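Local coordinates for lasso peptide isopeptidase AtxE2 (Asticcacaulis excentricus, PDB 5TXE), which hydrolyses the isopeptide bond of the threaded lasso peptides astexin-2 and astexin-3, opening them into linear peptides, at residues A[536-541]-A[596-601]; A[543-548]-A[655-660]; A[551-556]-A[584-589]; A[601-606]-A[627-632]. The protein carries 1 engineered substitution. All blocks are in the same frame, centred on the assembly; numbering follows the deposited sequence.

Contact 1. Residues A[536-541]-A[596-601]; sequences GLINSH and SRLDTP
Two hydrogen bonds grip the oxygen of water 1, which accepts from Thr-600 N at 3.1 Å and donates to Leu-537 O at 3.2 Å. One solvent molecule thus joins a loop N-H to a helix carbonyl. The helix is 528-539, which follows the nucleophile elbow in this alpha/beta-hydrolase fold, and 596-601 belongs to the loop that leads into strand 602-607. Leu-537, its CG anti to the carbonyl carbon, divides its methyls between two partners: CD2 comes to 3.8 Å from Thr-600 CG2, while CD1 lies 4.2 Å from Leu-598 CD2. Both pairs of side chains cross at about a right angle. Leu-598 turns its other methyl, CD1, to Ile-538 CG1 at 3.8 Å, and both Leu-598 and Ile-538 also touch Phe-591 of helix 591-594. A hydrogen bond between Thr-600 OG1 and Phe-543 O fixes the rotation that leaves Thr-600 CG2 against the leucine. At the exposed margin Arg-597, extended from CG to NE, runs across the Ile-538 side chain, NH2 standing 3.7 Å from CG2 of that isoleucine. Arg-597 NH1 makes a weak, bent hydrogen bond to Ile-538 O, 3.2 Å long with an N-H...O angle of 132°.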
loop_
_atom_site.group_PDB
_atom_site.type_symbol
_atom_site.label_atom_id
_atom_site.label_comp_id
_atom_site.label_asym_id
_atom_site.label_seq_id
_atom_site.Cartn_x
_atom_site.Cartn_y
_atom_site.Cartn_z
ATOM N N GLY A 536 9.360 -19.294 -5.707
ATOM C CA GLY A 536 9.048 -20.383 -4.798
ATOM C C GLY A 536 8.627 -21.640 -5.484
ATOM O O GLY A 536 8.944 -22.764 -5.001
ATOM N N LEU A 537 7.893 -21.508 -6.583
ATOM C CA LEU A 537 7.342 -22.707 -7.240
ATOM C C LEU A 537 8.441 -23.393 -8.036
ATOM O O LEU A 537 8.358 -24.539 -8.353
ATOM C CB LEU A 537 6.191 -22.361 -8.160
ATOM C CG LEU A 537 4.964 -21.787 -7.508
ATOM C CD1 LEU A 537 3.837 -21.648 -8.516
ATOM C CD2 LEU A 537 4.495 -22.615 -6.350
ATOM N N ILE A 538 9.468 -22.657 -8.382
ATOM C CA ILE A 538 10.554 -23.229 -9.154
ATOM C C ILE A 538 11.644 -23.777 -8.259
ATOM O O ILE A 538 12.252 -24.764 -8.596
ATOM C CB ILE A 538 11.150 -22.182 -10.100
ATOM C CG1 ILE A 538 10.163 -21.953 -11.263
ATOM C CG2 ILE A 538 12.519 -22.586 -10.653
ATOM C CD1 ILE A 538 10.407 -20.635 -11.926
ATOM N N ASN A 539 11.923 -23.112 -7.149
ATOM C CA ASN A 539 13.079 -23.450 -6.336
ATOM C C ASN A 539 12.731 -24.185 -5.028
ATOM O O ASN A 539 13.553 -24.277 -4.125
ATOM C CB ASN A 539 13.862 -22.159 -6.072
ATOM C CG ASN A 539 14.412 -21.540 -7.337
ATOM O OD1 ASN A 539 15.370 -22.016 -7.867
ATOM N ND2 ASN A 539 13.771 -20.495 -7.840
ATOM N N SER A 540 11.501 -24.690 -4.923
ATOM C CA SER A 540 11.117 -25.579 -3.864
ATOM C C SER A 540 9.959 -26.437 -4.324
ATOM O O SER A 540 9.310 -26.164 -5.320
ATOM C CB SER A 540 10.712 -24.779 -2.655
ATOM O OG SER A 540 9.325 -24.563 -2.585
ATOM N N HIS A 541 9.695 -27.496 -3.599
ATOM C CA HIS A 541 8.490 -28.298 -3.751
ATOM C C HIS A 541 7.710 -28.281 -2.479
ATOM O O HIS A 541 7.023 -29.216 -2.117
ATOM C CB HIS A 541 8.882 -29.735 -4.126
ATOM C CG HIS A 541 9.466 -29.859 -5.493
ATOM N ND1 HIS A 541 10.810 -29.653 -5.754
ATOM C CD2 HIS A 541 8.905 -30.206 -6.676
ATOM C CE1 HIS A 541 11.042 -29.838 -7.042
ATOM N NE2 HIS A 541 9.901 -30.163 -7.626
ATOM N N SER A 596 8.114 -27.113 -17.897
ATOM C CA SER A 596 7.943 -28.574 -17.856
ATOM C C SER A 596 8.181 -29.171 -16.461
ATOM O O SER A 596 7.769 -30.280 -16.210
ATOM C CB SER A 596 8.805 -29.233 -18.947
ATOM O OG SER A 596 10.159 -28.833 -18.706
ATOM N N ARG A 597 8.760 -28.432 -15.525
ATOM C CA ARG A 597 8.872 -28.959 -14.134
ATOM C C ARG A 597 8.016 -28.228 -13.100
ATOM O O ARG A 597 8.239 -28.294 -11.932
ATOM C CB ARG A 597 10.328 -28.934 -13.674
ATOM C CG ARG A 597 10.981 -27.577 -13.555
ATOM C CD ARG A 597 12.457 -27.882 -13.461
ATOM N NE ARG A 597 13.363 -26.754 -13.353
ATOM C CZ ARG A 597 13.744 -26.216 -12.202
ATOM N NH1 ARG A 597 13.180 -26.627 -11.084
ATOM N NH2 ARG A 597 14.625 -25.223 -12.179
ATOM N N LEU A 598 7.013 -27.523 -13.556
ATOM C CA LEU A 598 6.240 -26.723 -12.666
ATOM C C LEU A 598 4.916 -27.440 -12.432
ATOM O O LEU A 598 3.905 -27.223 -13.147
ATOM C CB LEU A 598 6.064 -25.363 -13.299
ATOM C CG LEU A 598 6.068 -24.220 -12.318
ATOM C CD1 LEU A 598 6.991 -23.162 -12.888
ATOM C CD2 LEU A 598 4.625 -23.754 -12.057
ATOM N N ASP A 599 4.918 -28.310 -11.435
ATOM C CA ASP A 599 3.757 -29.139 -11.231
ATOM C C ASP A 599 2.711 -28.605 -10.245
ATOM O O ASP A 599 1.622 -29.169 -10.161
ATOM C CB ASP A 599 4.209 -30.540 -10.852
ATOM C CG ASP A 599 4.973 -31.200 -11.992
ATOM O OD1 ASP A 599 4.394 -31.302 -13.108
ATOM O OD2 ASP A 599 6.136 -31.599 -11.798
ATOM N N THR A 600 3.031 -27.544 -9.513
ATOM C CA THR A 600 2.069 -26.950 -8.606
ATOM C C THR A 600 0.936 -26.233 -9.349
ATOM O O THR A 600 1.199 -25.375 -10.146
ATOM C CB THR A 600 2.786 -25.911 -7.748
ATOM O OG1 THR A 600 3.840 -26.550 -7.024
ATOM C CG2 THR A 600 1.843 -25.288 -6.725
ATOM N N PRO A 601 -0.314 -26.507 -9.007
ATOM C CA PRO A 601 -1.458 -25.752 -9.516
ATOM C C PRO A 601 -1.311 -24.283 -9.266
ATOM O O PRO A 601 -1.051 -23.873 -8.144
ATOM C CB PRO A 601 -2.628 -26.310 -8.725
ATOM C CG PRO A 601 -2.214 -27.713 -8.363
ATOM C CD PRO A 601 -0.734 -27.596 -8.072
HETATM O O HOH W 1 5.712 -26.078 -9.301
#

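Contact 2. Residues A[543-548]-A[655-660]; sequences FAAAVT and DWFRFW
Val-547 CG2 meets two aromatic rings of the helix at once, touching Trp-656 CD1 at 3.5 Å and Phe-657 CZ at 3.8 Å. Two residues earlier on the strand, Ala-545 CB rests 3.9 Å from Phe-657 CE1 and 4.0 Å from Trp-660 CB. Trp-656 holds CG anti to the backbone N and Phe-657 anti to the carbonyl carbon, so these successive residues both send their rings to the strand. The phenyl ring presents its edge to Ala-545 O, near the ring plane. Trp-656 adds a weak polar link: NE1 reaches Ala-546 O at 3.1 Å, but the N-H...O angle is only 125°. This is a helix laid against the central sheet of an alpha/beta-hydrolase: residues 655-660 of helix 643-662 run almost antiparallel to strand 545-548, at 168°, the axes of these short segments approaching to 9.0 Å. Replacing Phe-657 with an alanine would remove the ring spanning Ala-545 and Val-547 and would probably loosen the helix on the strand. Within the helix, Trp-656 CD1 sits over one face of Phe-657, toward its rim, and Trp-660 NE1 stands 3.0 Å above the Trp-656 ring plane, also toward the rim. Trp-678 of helix 672-684 meets Trp-656 edge-to-face.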
loop_
_atom_site.group_PDB
_atom_site.type_symbol
_atom_site.label_atom_id
_atom_site.label_comp_id
_atom_site.label_asym_id
_atom_site.label_seq_id
_atom_site.Cartn_x
_atom_site.Cartn_y
_atom_site.Cartn_z
ATOM N N PHE A 543 5.163 -26.205 -1.917
ATOM C CA PHE A 543 3.801 -25.650 -2.083
ATOM C C PHE A 543 2.881 -26.531 -2.879
ATOM O O PHE A 543 3.205 -26.939 -3.950
ATOM C CB PHE A 543 3.942 -24.258 -2.685
ATOM C CG PHE A 543 4.808 -23.379 -1.846
ATOM C CD1 PHE A 543 4.353 -22.936 -0.625
ATOM C CD2 PHE A 543 6.041 -23.033 -2.241
ATOM C CE1 PHE A 543 5.127 -22.145 0.161
ATOM C CE2 PHE A 543 6.832 -22.249 -1.448
ATOM C CZ PHE A 543 6.360 -21.803 -0.254
ATOM N N ALA A 544 1.706 -26.827 -2.368
ATOM C CA ALA A 544 0.810 -27.689 -3.084
ATOM C C ALA A 544 -0.195 -26.932 -3.997
ATOM O O ALA A 544 -0.940 -27.576 -4.768
ATOM C CB ALA A 544 0.042 -28.521 -2.103
ATOM N N ALA A 545 -0.284 -25.615 -3.845
ATOM C CA ALA A 545 -1.168 -24.763 -4.700
ATOM C C ALA A 545 -0.779 -23.308 -4.551
ATOM O O ALA A 545 -0.188 -22.930 -3.514
ATOM C CB ALA A 545 -2.615 -24.975 -4.355
ATOM N N ALA A 546 -1.011 -22.521 -5.597
ATOM C CA ALA A 546 -0.659 -21.125 -5.557
ATOM C C ALA A 546 -1.630 -20.253 -6.326
ATOM O O ALA A 546 -2.331 -20.740 -7.232
ATOM C CB ALA A 546 0.747 -20.929 -6.041
ATOM N N VAL A 547 -1.691 -18.981 -5.913
ATOM C CA VAL A 547 -2.409 -17.952 -6.567
ATOM C C VAL A 547 -1.495 -16.754 -6.668
ATOM O O VAL A 547 -0.773 -16.457 -5.729
ATOM C CB VAL A 547 -3.660 -17.562 -5.801
ATOM C CG1 VAL A 547 -4.377 -16.418 -6.519
ATOM C CG2 VAL A 547 -4.602 -18.765 -5.703
ATOM N N THR A 548 -1.481 -16.089 -7.831
ATOM C CA THR A 548 -0.733 -14.842 -8.015
ATOM C C THR A 548 -1.605 -13.834 -8.770
ATOM O O THR A 548 -2.474 -14.231 -9.533
ATOM C CB THR A 548 0.599 -15.105 -8.726
ATOM O OG1 THR A 548 1.303 -13.901 -8.837
ATOM C CG2 THR A 548 0.435 -15.590 -10.163
ATOM N N ASP A 655 -12.173 -20.687 -3.319
ATOM C CA ASP A 655 -12.602 -21.907 -3.958
ATOM C C ASP A 655 -11.378 -22.710 -4.407
ATOM O O ASP A 655 -11.359 -23.940 -4.358
ATOM C CB ASP A 655 -13.440 -21.637 -5.207
ATOM C CG ASP A 655 -14.818 -21.034 -4.928
ATOM O OD1 ASP A 655 -15.245 -20.967 -3.760
ATOM O OD2 ASP A 655 -15.479 -20.586 -5.897
ATOM N N TRP A 656 -10.386 -22.010 -4.915
ATOM C CA TRP A 656 -9.231 -22.678 -5.467
ATOM C C TRP A 656 -8.522 -23.466 -4.372
ATOM O O TRP A 656 -8.190 -24.635 -4.579
ATOM C CB TRP A 656 -8.290 -21.669 -6.070
ATOM C CG TRP A 656 -7.043 -22.141 -6.655
ATOM C CD1 TRP A 656 -5.814 -22.033 -6.099
ATOM C CD2 TRP A 656 -6.838 -22.627 -7.961
ATOM N NE1 TRP A 656 -4.849 -22.469 -6.953
ATOM C CE2 TRP A 656 -5.448 -22.855 -8.113
ATOM C CE3 TRP A 656 -7.682 -22.941 -9.014
ATOM C CZ2 TRP A 656 -4.904 -23.389 -9.254
ATOM C CZ3 TRP A 656 -7.113 -23.443 -10.194
ATOM C CH2 TRP A 656 -5.752 -23.613 -10.324
ATOM N N PHE A 657 -8.223 -22.802 -3.262
ATOM C CA PHE A 657 -7.569 -23.497 -2.154
ATOM C C PHE A 657 -8.432 -24.602 -1.508
ATOM O O PHE A 657 -7.920 -25.668 -1.176
ATOM C CB PHE A 657 -7.058 -22.523 -1.140
ATOM C CG PHE A 657 -5.821 -21.769 -1.580
ATOM C CD1 PHE A 657 -4.745 -22.431 -2.061
ATOM C CD2 PHE A 657 -5.805 -20.409 -1.590
ATOM C CE1 PHE A 657 -3.640 -21.743 -2.516
ATOM C CE2 PHE A 657 -4.698 -19.702 -2.012
ATOM C CZ PHE A 657 -3.603 -20.371 -2.443
ATOM N N ARG A 658 -9.737 -24.409 -1.412
ATOM C CA ARG A 658 -10.607 -25.496 -0.955
ATOM C C ARG A 658 -10.550 -26.695 -1.880
ATOM O O ARG A 658 -10.551 -27.846 -1.419
ATOM C CB ARG A 658 -12.053 -25.065 -0.827
ATOM C CG ARG A 658 -12.281 -24.128 0.323
ATOM C CD ARG A 658 -13.769 -23.757 0.490
ATOM N NE ARG A 658 -14.494 -24.870 1.068
ATOM C CZ ARG A 658 -15.630 -25.398 0.621
ATOM N NH1 ARG A 658 -16.306 -24.887 -0.405
ATOM N NH2 ARG A 658 -16.117 -26.442 1.266
ATOM N N PHE A 659 -10.473 -26.441 -3.187
ATOM C CA PHE A 659 -10.435 -27.503 -4.160
ATOM C C PHE A 659 -9.125 -28.289 -4.048
ATOM O O PHE A 659 -9.162 -29.508 -3.951
ATOM C CB PHE A 659 -10.669 -26.968 -5.605
ATOM C CG PHE A 659 -10.609 -28.028 -6.699
ATOM C CD1 PHE A 659 -11.699 -28.764 -7.022
ATOM C CD2 PHE A 659 -9.436 -28.273 -7.365
ATOM C CE1 PHE A 659 -11.624 -29.757 -7.993
ATOM C CE2 PHE A 659 -9.358 -29.218 -8.353
ATOM C CZ PHE A 659 -10.448 -29.958 -8.671
ATOM N N TRP A 660 -7.982 -27.616 -4.088
ATOM C CA TRP A 660 -6.740 -28.306 -4.158
ATOM C C TRP A 660 -6.228 -28.738 -2.834
ATOM O O TRP A 660 -5.527 -29.746 -2.783
ATOM C CB TRP A 660 -5.675 -27.461 -4.775
ATOM C CG TRP A 660 -5.958 -27.116 -6.207
ATOM C CD1 TRP A 660 -6.395 -25.920 -6.692
ATOM C CD2 TRP A 660 -5.759 -27.967 -7.327
ATOM N NE1 TRP A 660 -6.463 -25.973 -8.070
ATOM C CE2 TRP A 660 -6.088 -27.230 -8.475
ATOM C CE3 TRP A 660 -5.343 -29.298 -7.464
ATOM C CZ2 TRP A 660 -6.014 -27.764 -9.736
ATOM C CZ3 TRP A 660 -5.274 -29.839 -8.719
ATOM C CH2 TRP A 660 -5.620 -29.065 -9.850
#

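Contact 3. Residues A[551-556]-A[584-589]; sequences CCTDSF and PFWAAT
With chi1 at -62°, Trp-586 holds CG anti to its carbonyl carbon and sends the indole to 551-556; Thr-589, with chi1 at 60°, puts OG1 in the crowded position between backbone N and carbonyl carbon, pointed at Thr-553. That hydroxyl donates to Thr-553 O over 2.7 Å, approaching from above the carbonyl plane, 39° out of it. Water 2 makes a second link, accepting from Thr-553 N at 2.9 Å and donating to Thr-589 O at 2.8 Å. Both links fall just after the vicinal disulfide of Cys-551 and Cys-552, whose peptide bond is cis, in the alpha/beta-hydrolase domain. The indole lies flat against the peptide between Asp-554 and Ser-555: Ser-555 N stands 3.6 Å above the ring plane, over its centre, and Asp-554 CA is 3.5 Å from Trp-586 CE3. Ser-555 CB makes a CH-pi contact with the five-membered ring, and Phe-585 CD2 covers the opposite face. Trp-586 NE1 is hydrogen-bonded to Glu-576 O, which fixes the turn of the ring. A leucine in place of Trp-586 would lose this flat support and the Glu-576 hydrogen bond, and would probably disturb the N-terminus of helix 555-560, which Asp-554 N-caps. The contact lies where the chain passes from strand 545-548 into helix 555-560, with Thr-553 touching Thr-531 and Thr-589 touching Phe-535 on helix 528-539.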
loop_
_atom_site.group_PDB
_atom_site.type_symbol
_atom_site.label_atom_id
_atom_site.label_comp_id
_atom_site.label_asym_id
_atom_site.label_seq_id
_atom_site.Cartn_x
_atom_site.Cartn_y
_atom_site.Cartn_z
ATOM N N CYS A 551 1.927 -12.283 -13.612
ATOM C CA CYS A 551 2.969 -13.112 -14.132
ATOM C C CYS A 551 3.512 -12.329 -15.370
ATOM O O CYS A 551 2.766 -11.553 -15.993
ATOM C CB CYS A 551 2.387 -14.485 -14.472
ATOM S SG CYS A 551 3.615 -15.815 -14.531
ATOM N N CYS A 552 4.803 -12.410 -15.682
ATOM C CA CYS A 552 5.772 -13.343 -15.044
ATOM C C CYS A 552 7.041 -12.634 -14.674
ATOM O O CYS A 552 7.280 -11.469 -15.048
ATOM C CB CYS A 552 6.108 -14.460 -16.034
ATOM S SG CYS A 552 4.673 -15.527 -16.349
ATOM N N THR A 553 7.884 -13.321 -13.931
ATOM C CA THR A 553 9.202 -12.772 -13.649
ATOM C C THR A 553 10.179 -13.327 -14.662
ATOM O O THR A 553 10.807 -14.402 -14.417
ATOM C CB THR A 553 9.616 -13.102 -12.204
ATOM O OG1 THR A 553 8.563 -12.724 -11.307
ATOM C CG2 THR A 553 10.897 -12.395 -11.891
ATOM N N ASP A 554 10.255 -12.665 -15.814
ATOM C CA ASP A 554 10.967 -13.205 -16.990
ATOM C C ASP A 554 11.384 -12.081 -17.881
ATOM O O ASP A 554 10.959 -10.932 -17.642
ATOM C CB ASP A 554 10.163 -14.304 -17.727
ATOM C CG ASP A 554 8.869 -13.803 -18.450
ATOM O OD1 ASP A 554 8.467 -12.617 -18.321
ATOM O OD2 ASP A 554 8.215 -14.659 -19.138
ATOM N N SER A 555 12.247 -12.357 -18.859
ATOM C CA SER A 555 12.728 -11.296 -19.745
ATOM C C SER A 555 11.602 -10.704 -20.559
ATOM O O SER A 555 11.599 -9.497 -20.830
ATOM C CB SER A 555 13.848 -11.747 -20.713
ATOM O OG SER A 555 13.379 -12.811 -21.501
ATOM N N PHE A 556 10.634 -11.530 -20.940
ATOM C CA PHE A 556 9.564 -11.020 -21.756
ATOM C C PHE A 556 8.856 -9.881 -21.020
ATOM O O PHE A 556 8.711 -8.753 -21.521
ATOM C CB PHE A 556 8.592 -12.101 -22.091
ATOM C CG PHE A 556 7.421 -11.578 -22.878
ATOM C CD1 PHE A 556 7.574 -11.211 -24.169
ATOM C CD2 PHE A 556 6.187 -11.441 -22.299
ATOM C CE1 PHE A 556 6.508 -10.720 -24.907
ATOM C CE2 PHE A 556 5.115 -10.936 -23.012
ATOM C CZ PHE A 556 5.269 -10.586 -24.355
ATOM N N PRO A 584 21.291 -16.726 -17.644
ATOM C CA PRO A 584 21.413 -17.306 -16.300
ATOM C C PRO A 584 20.501 -16.652 -15.232
ATOM O O PRO A 584 19.996 -17.341 -14.367
ATOM C CB PRO A 584 22.876 -17.090 -15.954
ATOM C CG PRO A 584 23.332 -15.995 -16.884
ATOM C CD PRO A 584 22.563 -16.196 -18.149
ATOM N N PHE A 585 20.311 -15.338 -15.296
ATOM C CA PHE A 585 19.530 -14.633 -14.285
ATOM C C PHE A 585 18.084 -15.117 -14.274
ATOM O O PHE A 585 17.561 -15.392 -13.254
ATOM C CB PHE A 585 19.662 -13.147 -14.562
ATOM C CG PHE A 585 18.856 -12.293 -13.663
ATOM C CD1 PHE A 585 19.284 -12.022 -12.370
ATOM C CD2 PHE A 585 17.652 -11.741 -14.114
ATOM C CE1 PHE A 585 18.514 -11.230 -11.528
ATOM C CE2 PHE A 585 16.882 -10.948 -13.284
ATOM C CZ PHE A 585 17.296 -10.706 -11.991
ATOM N N TRP A 586 17.492 -15.339 -15.429
ATOM C CA TRP A 586 16.088 -15.704 -15.545
ATOM C C TRP A 586 15.773 -17.174 -15.250
ATOM O O TRP A 586 14.621 -17.539 -15.022
ATOM C CB TRP A 586 15.616 -15.291 -16.957
ATOM C CG TRP A 586 15.716 -13.777 -17.182
ATOM C CD1 TRP A 586 16.540 -13.099 -18.075
ATOM C CD2 TRP A 586 15.004 -12.777 -16.451
ATOM N NE1 TRP A 586 16.368 -11.737 -17.916
ATOM C CE2 TRP A 586 15.419 -11.516 -16.947
ATOM C CE3 TRP A 586 14.054 -12.828 -15.440
ATOM C CZ2 TRP A 586 14.913 -10.328 -16.451
ATOM C CZ3 TRP A 586 13.543 -11.661 -14.947
ATOM C CH2 TRP A 586 13.982 -10.410 -15.447
ATOM N N ALA A 587 16.772 -18.042 -15.232
ATOM C CA ALA A 587 16.529 -19.475 -15.003
ATOM C C ALA A 587 15.905 -19.782 -13.660
ATOM O O ALA A 587 15.203 -20.794 -13.494
ATOM C CB ALA A 587 17.852 -20.216 -15.099
ATOM N N ALA A 588 16.111 -18.899 -12.692
ATOM C CA ALA A 588 15.526 -19.126 -11.368
ATOM C C ALA A 588 14.066 -18.766 -11.272
ATOM O O ALA A 588 13.430 -19.114 -10.276
ATOM C CB ALA A 588 16.291 -18.285 -10.361
ATOM N N THR A 589 13.537 -18.012 -12.253
ATOM C CA THR A 589 12.148 -17.512 -12.156
ATOM C C THR A 589 11.252 -17.620 -13.410
ATOM O O THR A 589 10.056 -17.552 -13.256
ATOM C CB THR A 589 12.089 -16.022 -11.779
ATOM O OG1 THR A 589 12.774 -15.253 -12.780
ATOM C CG2 THR A 589 12.712 -15.750 -10.415
HETATM O O HOH W 2 7.667 -16.163 -13.766
#

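Contact 4. Residues A[601-606]-A[627-632]; sequences PLLIQS and PVELII
A beta-alpha-beta crossover joins these two parallel strands: the chain leaves strand 602-607, passes through helices 608-611 and 615-623, and returns alongside as strand 628-633. Five backbone hydrogen bonds hold the pair. Leu-602 N donates to Pro-627 O and Leu-602 O accepts from Glu-629 N; Ile-604 repeats the pattern with N to Glu-629 O and O from Ile-631 N. The bond from Ile-631 N to Ile-604 O is the shortest, 2.7 Å, and arrives nearly along the C=O axis. Ser-606 N closes the series on Ile-631 O. In the alpha/beta-hydrolase sheet 628-633 is the outermost strand at this end, while Leu-603 and Gln-605 hydrogen-bond backward to strand 545-548. On the face toward helix 643-662, Leu-603 CD1 lies against Ile-631 CG1 at 3.9 Å and beside the extended chain of Glu-629, whose carboxylate is held by a salt bridge to Arg-677 and a hydrogen bond from Trp-678. Gln-605, on the same face, is hydrogen-bonded through OE1 to Tyr-633 and Arg-652. On the other face Ile-604 CG2 meets Leu-630 CD1 at 3.8 Å. Ser-606 also points to this face, its side chain about 4 Å from that of Glu-610, the probable charge-relay acid.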
loop_
_atom_site.group_PDB
_atom_site.type_symbol
_atom_site.label_atom_id
_atom_site.label_comp_id
_atom_site.label_asym_id
_atom_site.label_seq_id
_atom_site.Cartn_x
_atom_site.Cartn_y
_atom_site.Cartn_z
ATOM N N PRO A 601 -0.314 -26.507 -9.007
ATOM C CA PRO A 601 -1.458 -25.752 -9.516
ATOM C C PRO A 601 -1.311 -24.283 -9.266
ATOM O O PRO A 601 -1.051 -23.873 -8.144
ATOM C CB PRO A 601 -2.628 -26.310 -8.725
ATOM C CG PRO A 601 -2.214 -27.713 -8.363
ATOM C CD PRO A 601 -0.734 -27.596 -8.072
ATOM N N LEU A 602 -1.477 -23.486 -10.316
ATOM C CA LEU A 602 -1.327 -22.044 -10.220
ATOM C C LEU A 602 -2.513 -21.342 -10.883
ATOM O O LEU A 602 -2.844 -21.594 -12.076
ATOM C CB LEU A 602 -0.080 -21.658 -10.947
ATOM C CG LEU A 602 0.181 -20.163 -11.057
ATOM C CD1 LEU A 602 0.358 -19.549 -9.689
ATOM C CD2 LEU A 602 1.386 -19.864 -11.926
ATOM N N LEU A 603 -3.149 -20.484 -10.104
ATOM C CA LEU A 603 -4.164 -19.596 -10.565
ATOM C C LEU A 603 -3.629 -18.189 -10.671
ATOM O O LEU A 603 -3.093 -17.680 -9.689
ATOM C CB LEU A 603 -5.336 -19.619 -9.632
ATOM C CG LEU A 603 -6.449 -18.629 -9.947
ATOM C CD1 LEU A 603 -7.167 -18.993 -11.202
ATOM C CD2 LEU A 603 -7.460 -18.674 -8.822
ATOM N N ILE A 604 -3.791 -17.550 -11.842
ATOM C CA ILE A 604 -3.376 -16.146 -12.022
ATOM C C ILE A 604 -4.624 -15.270 -12.224
ATOM O O ILE A 604 -5.405 -15.488 -13.165
ATOM C CB ILE A 604 -2.443 -15.990 -13.247
ATOM C CG1 ILE A 604 -1.256 -16.973 -13.160
ATOM C CG2 ILE A 604 -1.895 -14.601 -13.383
ATOM C CD1 ILE A 604 -0.621 -17.275 -14.509
ATOM N N GLN A 605 -4.792 -14.270 -11.380
ATOM C CA GLN A 605 -5.974 -13.429 -11.440
ATOM C C GLN A 605 -5.476 -12.069 -11.800
ATOM O O GLN A 605 -5.138 -11.255 -10.917
ATOM C CB GLN A 605 -6.699 -13.448 -10.112
ATOM C CG GLN A 605 -7.300 -14.814 -9.808
ATOM C CD GLN A 605 -8.562 -14.766 -8.980
ATOM O OE1 GLN A 605 -9.656 -14.453 -9.517
ATOM N NE2 GLN A 605 -8.469 -15.151 -7.702
ATOM N N SER A 606 -5.358 -11.821 -13.105
ATOM C CA SER A 606 -4.644 -10.646 -13.589
ATOM C C SER A 606 -5.547 -9.510 -14.044
ATOM O O SER A 606 -6.597 -9.736 -14.618
ATOM C CB SER A 606 -3.760 -11.080 -14.779
ATOM O OG SER A 606 -2.947 -10.036 -15.254
ATOM N N PRO A 627 -1.193 -27.720 -14.538
ATOM C CA PRO A 627 -2.462 -27.189 -14.010
ATOM C C PRO A 627 -2.440 -25.697 -13.674
ATOM O O PRO A 627 -2.396 -25.333 -12.515
ATOM C CB PRO A 627 -2.670 -28.004 -12.757
ATOM C CG PRO A 627 -1.282 -28.377 -12.308
ATOM C CD PRO A 627 -0.422 -28.444 -13.515
ATOM N N VAL A 628 -2.557 -24.874 -14.715
ATOM C CA VAL A 628 -2.494 -23.441 -14.636
ATOM C C VAL A 628 -3.833 -22.877 -15.192
ATOM O O VAL A 628 -4.439 -23.458 -16.080
ATOM C CB VAL A 628 -1.330 -22.915 -15.458
ATOM C CG1 VAL A 628 -1.516 -23.217 -16.926
ATOM C CG2 VAL A 628 -1.136 -21.408 -15.309
ATOM N N GLU A 629 -4.283 -21.760 -14.645
ATOM C CA GLU A 629 -5.478 -21.063 -15.145
ATOM C C GLU A 629 -5.217 -19.584 -14.968
ATOM O O GLU A 629 -4.614 -19.144 -13.971
ATOM C CB GLU A 629 -6.717 -21.483 -14.374
ATOM C CG GLU A 629 -7.963 -20.755 -14.811
ATOM C CD GLU A 629 -9.248 -21.405 -14.363
ATOM O OE1 GLU A 629 -9.931 -20.849 -13.473
ATOM O OE2 GLU A 629 -9.611 -22.466 -14.912
ATOM N N LEU A 630 -5.664 -18.822 -15.964
ATOM C CA LEU A 630 -5.493 -17.371 -16.004
ATOM C C LEU A 630 -6.857 -16.717 -16.153
ATOM O O LEU A 630 -7.677 -17.097 -17.019
ATOM C CB LEU A 630 -4.596 -16.995 -17.200
ATOM C CG LEU A 630 -4.513 -15.535 -17.663
ATOM C CD1 LEU A 630 -3.904 -14.662 -16.575
ATOM C CD2 LEU A 630 -3.639 -15.372 -18.874
ATOM N N ILE A 631 -7.099 -15.739 -15.308
ATOM C CA ILE A 631 -8.329 -15.018 -15.301
ATOM C C ILE A 631 -7.973 -13.614 -15.639
ATOM O O ILE A 631 -7.002 -13.102 -15.139
ATOM C CB ILE A 631 -8.989 -14.986 -13.926
ATOM C CG1 ILE A 631 -9.158 -16.393 -13.350
ATOM C CG2 ILE A 631 -10.359 -14.313 -13.969
ATOM C CD1 ILE A 631 -10.116 -17.351 -14.102
ATOM N N ILE A 632 -8.777 -12.955 -16.473
ATOM C CA ILE A 632 -8.502 -11.578 -16.836
ATOM C C ILE A 632 -9.620 -10.669 -16.383
ATOM O O ILE A 632 -10.780 -10.963 -16.651
ATOM C CB ILE A 632 -8.352 -11.512 -18.371
ATOM C CG1 ILE A 632 -7.125 -12.315 -18.748
ATOM C CG2 ILE A 632 -8.197 -10.053 -18.873
ATOM C CD1 ILE A 632 -7.206 -12.751 -20.157
#

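How the contacts relate
Contacts 1, 2 and 4 meet around Pro-601, which contacts 1 and 4 share. Its O accepts from Ala-546 N at 2.9 Å, and Thr-548 N donates to Leu-603 O at 2.9 Å, so the strands of contacts 2 and 4 are neighbours in one sheet, with helix 528-539 of contact 1 and helix 643-662 of contact 2 against them. Contact 3 joins contact 1 through Asn-539 ND2 and Ala-588 O, 2.8 Å apart; its Trp-586 lies about 8 Å from Asn-562, which binds astexin-3. Toward the catalytic centre, Thr-553 of contact 3 is about 10 Å from Ala-527, engineered in place of the nucleophile, and Ser-606 of contact 4 about 9 Å from His-638, the probable charge-relay histidine, all measured between side chains.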